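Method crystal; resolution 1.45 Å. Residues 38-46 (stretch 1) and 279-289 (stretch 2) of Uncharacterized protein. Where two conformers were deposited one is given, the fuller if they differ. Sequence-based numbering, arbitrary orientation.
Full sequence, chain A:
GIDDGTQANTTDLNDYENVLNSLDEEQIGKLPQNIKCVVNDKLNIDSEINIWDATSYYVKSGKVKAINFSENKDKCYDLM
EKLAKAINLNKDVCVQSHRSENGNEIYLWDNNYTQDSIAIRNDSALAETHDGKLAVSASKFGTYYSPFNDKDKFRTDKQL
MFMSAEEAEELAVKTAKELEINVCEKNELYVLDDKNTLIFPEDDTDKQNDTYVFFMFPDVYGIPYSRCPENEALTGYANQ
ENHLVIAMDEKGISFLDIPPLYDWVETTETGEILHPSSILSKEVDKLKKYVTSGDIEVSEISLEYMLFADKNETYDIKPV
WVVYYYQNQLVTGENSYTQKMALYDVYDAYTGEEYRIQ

Stretch 1 (38-46) VVNDKLNID
Stretch 2 (279-289) ILSKEVDKLKK

The contact between these two stretches, far apart in sequence, is a strand and the turn before it packed against a helix, running roughly antiparallel to it, and its centre is Val284. This helical valine points toward the strand and meets three residues of stretch 1: its CG1 lies 3.9 Å from Val39 CG1 and 4.1 Å from Leu43 CD2, while its CG2 lies 4.2 Å from Ile45 CD1. A short beta-branched side chain (chi1 159°, t) suits this place, since it offers two methyls close to the helix backbone and lets the strand's longer side chains reach in.

Leu43 and Ile45 point toward the helix because they alternate with Asn44 along the extended strand 43-46, whose phi/psi values lie near -120 to -145/82 to 154. Leu43 (chi1 t, chi2 p) is buried and has the largest area covered by the other stretch. Its CD2 sits among three helical side chains, 4.2 Å from Leu287 CB and 3.9 Å from Lys288 CG besides its contact with Val284. Ile45 (chi1 m, chi2 t) extends CD1 to within 3.9 Å of Leu280 CD2. Leu280 leaves the helix sideways, but its t, p rotamer brings its end nearer the strand. Leu280, Val284, Leu287 and Lys288 follow the three- and four-residue spacing that places side chains along one side of a helix.

The helix, with phi/psi near -65/-40, runs at 146° to the strand, closer to antiparallel than parallel, and the axes approach to 10.3 Å. The CA atoms of Val39 and Val284 are 8.2 Å apart, those of Leu43 and Lys288 7.5 Å.

A type I turn from Asn40 to Leu43 brings Val39 and Leu43 to the same helix face. Leu43 O accepts from Val39 N at 2.9 Å and from Asn40 N at 3.2 Å; Leu43 N donates to Asn40 O at 3.2 Å. Asn40 (chi1 p) suits the turn because its OD1 accepts from Lys42 N at 2.9 Å, while Asp41 and Lys42 remain exposed.

Toward the edge, Lys288 (m, t, t, t) lays its aliphatic chain along the contact: its CE is 3.9 Å from Val39 CG1 (chi1 t), and its CG is 4.2 Å from Asn40 ND2. Lysine suits this edge, packing its methylenes here, in a residue that stays exposed overall, with no hydrogen bond from NZ across the contact. No direct hydrogen bond joins the stretches. A water bridges them instead, accepting a weak bond from Asn40 ND2 at 3.3 Å and donating to Lys288 O, also at 3.3 Å. In all, 298 Å² is buried, mainly by apolar packing.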

ATOM      1  N   VAL A  38      -2.751  22.543 -14.486  1.00 15.40           N
ATOM      2  CA  VAL A  38      -3.878  22.237 -15.336  1.00 15.15           C
ATOM      3  C   VAL A  38      -3.333  21.852 -16.706  1.00 18.02           C
ATOM      4  O   VAL A  38      -2.445  22.532 -17.218  1.00 20.08           O
ATOM      5  CB  VAL A  38      -4.803  23.481 -15.420  1.00 22.02           C
ATOM      6  CG1 VAL A  38      -5.767  23.389 -16.601  1.00 22.99           C
ATOM      7  CG2 VAL A  38      -5.551  23.677 -14.110  1.00 22.14           C
ATOM      8  N   VAL A  39      -3.832  20.770 -17.295  1.00 12.59           N
ATOM      9  CA  VAL A  39      -3.452  20.419 -18.663  1.00 10.83           C
ATOM     10  C   VAL A  39      -4.483  21.033 -19.605  1.00 13.17           C
ATOM     11  O   VAL A  39      -4.123  21.743 -20.544  1.00 13.30           O
ATOM     12  CB  VAL A  39      -3.292  18.905 -18.878  1.00 12.58           C
ATOM     13  CG1 VAL A  39      -2.977  18.600 -20.334  1.00 12.93           C
ATOM     14  CG2 VAL A  39      -2.217  18.351 -17.949  1.00 12.44           C
ATOM     15  N   ASN A  40      -5.778  20.774 -19.347  1.00 10.33           N
ATOM     16  CA  ASN A  40      -6.862  21.383 -20.113  1.00  9.42           C
ATOM     17  C   ASN A  40      -8.096  21.397 -19.203  1.00 11.61           C
ATOM     18  O   ASN A  40      -7.980  20.948 -18.044  1.00 11.15           O
ATOM     19  CB  ASN A  40      -7.076  20.692 -21.461  1.00 10.68           C
ATOM     20  CG  ASN A  40      -7.451  19.238 -21.381  1.00 15.97           C
ATOM     21  OD1 ASN A  40      -8.295  18.825 -20.581  1.00 12.30           O
ATOM     22  ND2 ASN A  40      -6.888  18.436 -22.265  1.00 16.23           N
ATOM     23  N   ASP A  41      -9.248  21.871 -19.706  1.00  9.99           N
ATOM     24  CA  ASP A  41     -10.399  22.023 -18.802  0.60  9.53           C
ATOM     25  C   ASP A  41     -11.022  20.685 -18.348  1.00 13.29           C
ATOM     26  O   ASP A  41     -11.964  20.709 -17.556  1.00 12.63           O
ATOM     27  CB  ASP A  41     -11.465  22.950 -19.410  0.60 10.61           C
ATOM     28  CG  ASP A  41     -12.040  22.510 -20.736  0.60 15.28           C
ATOM     29  OD1 ASP A  41     -11.829  21.339 -21.118  0.60 14.18           O
ATOM     30  OD2 ASP A  41     -12.700  23.335 -21.395  0.60 16.45           O
ATOM     31  N   LYS A  42     -10.487  19.540 -18.796  1.00  9.29           N
ATOM     32  CA  LYS A  42     -11.011  18.240 -18.355  1.00  8.79           C
ATOM     33  C   LYS A  42      -9.897  17.359 -17.782  1.00 10.90           C
ATOM     34  O   LYS A  42     -10.170  16.217 -17.436  1.00 12.04           O
ATOM     35  CB  LYS A  42     -11.700  17.520 -19.532  1.00 11.21           C
ATOM     36  CG  LYS A  42     -12.958  18.247 -20.033  1.00 13.82           C
ATOM     37  CD  LYS A  42     -13.650  17.377 -21.047  1.00 19.44           C
ATOM     38  CE  LYS A  42     -14.789  18.014 -21.792  1.00 26.68           C
ATOM     39  NZ  LYS A  42     -15.745  17.001 -22.312  1.00 48.52           N
ATOM     40  N   LEU A  43      -8.673  17.897 -17.630  1.00  9.00           N
ATOM     41  CA  LEU A  43      -7.527  17.130 -17.163  1.00  9.05           C
ATOM     42  C   LEU A  43      -6.620  17.987 -16.319  1.00  9.92           C
ATOM     43  O   LEU A  43      -5.982  18.934 -16.792  1.00  9.82           O
ATOM     44  CB  LEU A  43      -6.793  16.557 -18.399  1.00  9.70           C
ATOM     45  CG  LEU A  43      -5.521  15.686 -18.178  1.00 13.68           C
ATOM     46  CD1 LEU A  43      -5.732  14.560 -17.237  1.00 15.29           C
ATOM     47  CD2 LEU A  43      -5.027  15.123 -19.512  1.00 13.63           C
ATOM     48  N   ASN A  44      -6.551  17.602 -15.050  1.00  9.02           N
ATOM     49  CA  ASN A  44      -5.785  18.285 -14.042  0.50  9.37           C
ATOM     50  C   ASN A  44      -4.719  17.361 -13.437  1.00 11.43           C
ATOM     51  O   ASN A  44      -4.908  16.137 -13.401  1.00  9.30           O
ATOM     52  CB  ASN A  44      -6.774  18.721 -12.976  0.50 11.42           C
ATOM     53  CG  ASN A  44      -6.186  19.485 -11.851  0.50 19.48           C
ATOM     54  OD1 ASN A  44      -5.272  20.296 -12.024  0.50 18.03           O
ATOM     55  ND2 ASN A  44      -6.712  19.238 -10.677  0.50 14.15           N
ATOM     56  N   ILE A  45      -3.650  17.940 -12.939  1.00  9.52           N
ATOM     57  CA  ILE A  45      -2.611  17.193 -12.230  1.00  8.50           C
ATOM     58  C   ILE A  45      -2.489  17.799 -10.839  1.00 11.42           C
ATOM     59  O   ILE A  45      -2.238  18.993 -10.720  1.00 12.12           O
ATOM     60  CB  ILE A  45      -1.259  17.238 -12.985  1.00 10.49           C
ATOM     61  CG1 ILE A  45      -1.409  16.617 -14.410  1.00 11.76           C
ATOM     62  CG2 ILE A  45      -0.173  16.513 -12.155  1.00 12.53           C
ATOM     63  CD1 ILE A  45      -0.192  16.777 -15.255  1.00 16.82           C
ATOM     64  N   ASP A  46      -2.668  17.006  -9.780  1.00  9.50           N
ATOM     65  CA  ASP A  46      -2.457  17.475  -8.393  1.00 10.21           C
ATOM     66  C   ASP A  46      -1.897  16.266  -7.685  1.00 11.49           C
ATOM     67  O   ASP A  46      -2.618  15.491  -7.035  1.00 11.11           O
ATOM     68  CB  ASP A  46      -3.760  18.003  -7.781  1.00 11.75           C
ATOM     69  CG  ASP A  46      -3.575  18.693  -6.447  1.00 23.07           C
ATOM     70  OD1 ASP A  46      -2.437  18.711  -5.938  1.00 21.31           O
ATOM     71  OD2 ASP A  46      -4.572  19.215  -5.911  1.00 31.57           O
ATOM     72  N   ILE A 279       7.285   9.659 -18.541  1.00  9.01           N
ATOM     73  CA  ILE A 279       6.074   8.934 -18.173  1.00  7.79           C
ATOM     74  C   ILE A 279       4.884   9.874 -18.124  1.00 11.36           C
ATOM     75  O   ILE A 279       3.832   9.536 -18.692  1.00 10.78           O
ATOM     76  CB  ILE A 279       6.286   8.223 -16.828  1.00 10.16           C
ATOM     77  CG1 ILE A 279       7.488   7.264 -16.901  1.00 10.45           C
ATOM     78  CG2 ILE A 279       4.989   7.522 -16.347  1.00 12.34           C
ATOM     79  CD1 ILE A 279       7.388   6.156 -17.967  1.00 11.91           C
ATOM     80  N   LEU A 280       5.027  11.052 -17.464  1.00  7.45           N
ATOM     81  CA  LEU A 280       3.886  11.937 -17.371  1.00  8.02           C
ATOM     82  C   LEU A 280       3.432  12.424 -18.752  1.00 11.42           C
ATOM     83  O   LEU A 280       2.227  12.437 -18.997  1.00 10.61           O
ATOM     84  CB  LEU A 280       4.173  13.130 -16.447  1.00  8.95           C
ATOM     85  CG  LEU A 280       2.983  14.125 -16.312  1.00 11.86           C
ATOM     86  CD1 LEU A 280       1.715  13.418 -15.743  1.00 11.88           C
ATOM     87  CD2 LEU A 280       3.376  15.299 -15.436  1.00 12.79           C
ATOM     88  N   SER A 281       4.362  12.819 -19.644  1.00  9.55           N
ATOM     89  CA  SER A 281       3.924  13.296 -20.952  0.60  9.47           C
ATOM     90  C   SER A 281       3.206  12.174 -21.738  1.00 11.03           C
ATOM     91  O   SER A 281       2.182  12.439 -22.375  1.00 10.99           O
ATOM     92  CB  SER A 281       5.101  13.860 -21.734  0.60 11.81           C
ATOM     93  OG  SER A 281       6.028  12.825 -21.991  0.60 12.73           O
ATOM     94  N   LYS A 282       3.690  10.936 -21.653  1.00  8.70           N
ATOM     95  CA  LYS A 282       3.070   9.818 -22.347  1.00  8.66           C
ATOM     96  C   LYS A 282       1.686   9.517 -21.724  1.00  9.94           C
ATOM     97  O   LYS A 282       0.711   9.263 -22.445  1.00  9.30           O
ATOM     98  CB  LYS A 282       4.023   8.612 -22.236  1.00 12.88           C
ATOM     99  CG  LYS A 282       3.750   7.477 -23.138  1.00 21.23           C
ATOM    100  CD  LYS A 282       5.035   6.693 -23.251  1.00 17.17           C
ATOM    101  CE  LYS A 282       4.796   5.545 -24.132  1.00 13.24           C
ATOM    102  NZ  LYS A 282       6.023   4.748 -24.196  1.00 11.50           N
ATOM    103  N   GLU A 283       1.598   9.589 -20.394  1.00  8.62           N
ATOM    104  CA  GLU A 283       0.333   9.308 -19.708  1.00  8.17           C
ATOM    105  C   GLU A 283      -0.702  10.410 -19.998  1.00 10.26           C
ATOM    106  O   GLU A 283      -1.867  10.091 -20.237  1.00  8.90           O
ATOM    107  CB  GLU A 283       0.586   9.169 -18.215  1.00 10.26           C
ATOM    108  CG  GLU A 283      -0.689   8.952 -17.408  1.00 11.40           C
ATOM    109  CD  GLU A 283      -1.381   7.610 -17.542  1.00 14.31           C
ATOM    110  OE1 GLU A 283      -0.936   6.746 -18.334  1.00 12.81           O
ATOM    111  OE2 GLU A 283      -2.411   7.437 -16.850  1.00 11.40           O
ATOM    112  N   VAL A 284      -0.273  11.678 -20.061  1.00  7.68           N
ATOM    113  CA  VAL A 284      -1.203  12.752 -20.427  1.00  7.42           C
ATOM    114  C   VAL A 284      -1.707  12.525 -21.859  1.00 10.83           C
ATOM    115  O   VAL A 284      -2.894  12.739 -22.120  1.00 10.50           O
ATOM    116  CB  VAL A 284      -0.539  14.124 -20.238  1.00 11.02           C
ATOM    117  CG1 VAL A 284      -1.221  15.222 -21.063  1.00 11.58           C
ATOM    118  CG2 VAL A 284      -0.482  14.490 -18.764  1.00 11.54           C
ATOM    119  N   ASP A 285      -0.823  12.102 -22.794  1.00  9.61           N
ATOM    120  CA  ASP A 285      -1.265  11.869 -24.164  1.00 10.27           C
ATOM    121  C   ASP A 285      -2.342  10.769 -24.182  1.00 13.30           C
ATOM    122  O   ASP A 285      -3.322  10.894 -24.920  1.00 14.31           O
ATOM    123  CB  ASP A 285      -0.072  11.507 -25.043  1.00 12.29           C
ATOM    124  CG  ASP A 285      -0.322  11.692 -26.525  1.00 25.83           C
ATOM    125  OD1 ASP A 285      -0.748  12.823 -26.933  1.00 23.40           O
ATOM    126  OD2 ASP A 285      -0.018  10.753 -27.295  1.00 32.85           O
ATOM    127  N   LYS A 286      -2.185   9.731 -23.333  1.00 10.43           N
ATOM    128  CA  LYS A 286      -3.167   8.646 -23.240  0.60 10.25           C
ATOM    129  C   LYS A 286      -4.480   9.155 -22.649  1.00 13.55           C
ATOM    130  O   LYS A 286      -5.550   8.917 -23.199  1.00 14.48           O
ATOM    131  CB  LYS A 286      -2.608   7.502 -22.369  0.60 11.44           C
ATOM    132  CG  LYS A 286      -3.571   6.312 -22.176  0.60 14.89           C
ATOM    133  CD  LYS A 286      -4.230   6.282 -20.784  0.60 15.12           C
ATOM    134  CE  LYS A 286      -4.845   4.929 -20.492  0.60 21.13           C
ATOM    135  NZ  LYS A 286      -5.667   4.943 -19.249  0.60 16.02           N
ATOM    136  N   LEU A 287      -4.393   9.831 -21.501  1.00  9.89           N
ATOM    137  CA  LEU A 287      -5.569  10.303 -20.770  1.00 10.77           C
ATOM    138  C   LEU A 287      -6.386  11.284 -21.576  1.00 14.00           C
ATOM    139  O   LEU A 287      -7.601  11.279 -21.448  1.00 13.71           O
ATOM    140  CB  LEU A 287      -5.160  10.912 -19.432  1.00 10.13           C
ATOM    141  CG  LEU A 287      -4.534   9.916 -18.418  1.00 12.08           C
ATOM    142  CD1 LEU A 287      -4.045  10.638 -17.176  1.00 11.39           C
ATOM    143  CD2 LEU A 287      -5.511   8.815 -18.034  1.00 15.16           C
ATOM    144  N   LYS A 288      -5.749  12.074 -22.462  1.00 11.88           N
ATOM    145  CA  LYS A 288      -6.499  13.004 -23.323  1.00 12.54           C
ATOM    146  C   LYS A 288      -7.482  12.274 -24.208  1.00 18.02           C
ATOM    147  O   LYS A 288      -8.499  12.869 -24.572  1.00 19.25           O
ATOM    148  CB  LYS A 288      -5.540  13.831 -24.197  1.00 14.38           C
ATOM    149  CG  LYS A 288      -4.849  14.963 -23.447  1.00 13.57           C
ATOM    150  CD  LYS A 288      -3.879  15.669 -24.429  1.00 18.90           C
ATOM    151  CE  LYS A 288      -3.182  16.863 -23.852  1.00 30.47           C
ATOM    152  NZ  LYS A 288      -2.280  17.503 -24.863  1.00 33.71           N
ATOM    153  N   LYS A 289      -7.202  11.001 -24.537  1.00 16.60           N
ATOM    154  CA  LYS A 289      -8.051  10.167 -25.407  1.00 17.99           C
ATOM    155  C   LYS A 289      -9.261   9.603 -24.674  1.00 24.47           C
ATOM    156  O   LYS A 289     -10.166   9.061 -25.332  1.00 25.07           O
ATOM    157  CB  LYS A 289      -7.240   8.985 -25.962  1.00 20.62           C
ATOM    158  CG  LYS A 289      -6.053   9.364 -26.852  1.00 26.42           C
ATOM    159  CD  LYS A 289      -5.304   8.092 -27.239  1.00 30.81           C
ATOM    160  CE  LYS A 289      -4.098   8.332 -28.108  1.00 47.92           C
ATOM    161  NZ  LYS A 289      -2.915   8.723 -27.306  1.00 64.71           N
TER
HETATM  162  O   HOH W   1      -8.360  16.093 -24.019  0.50 14.27           O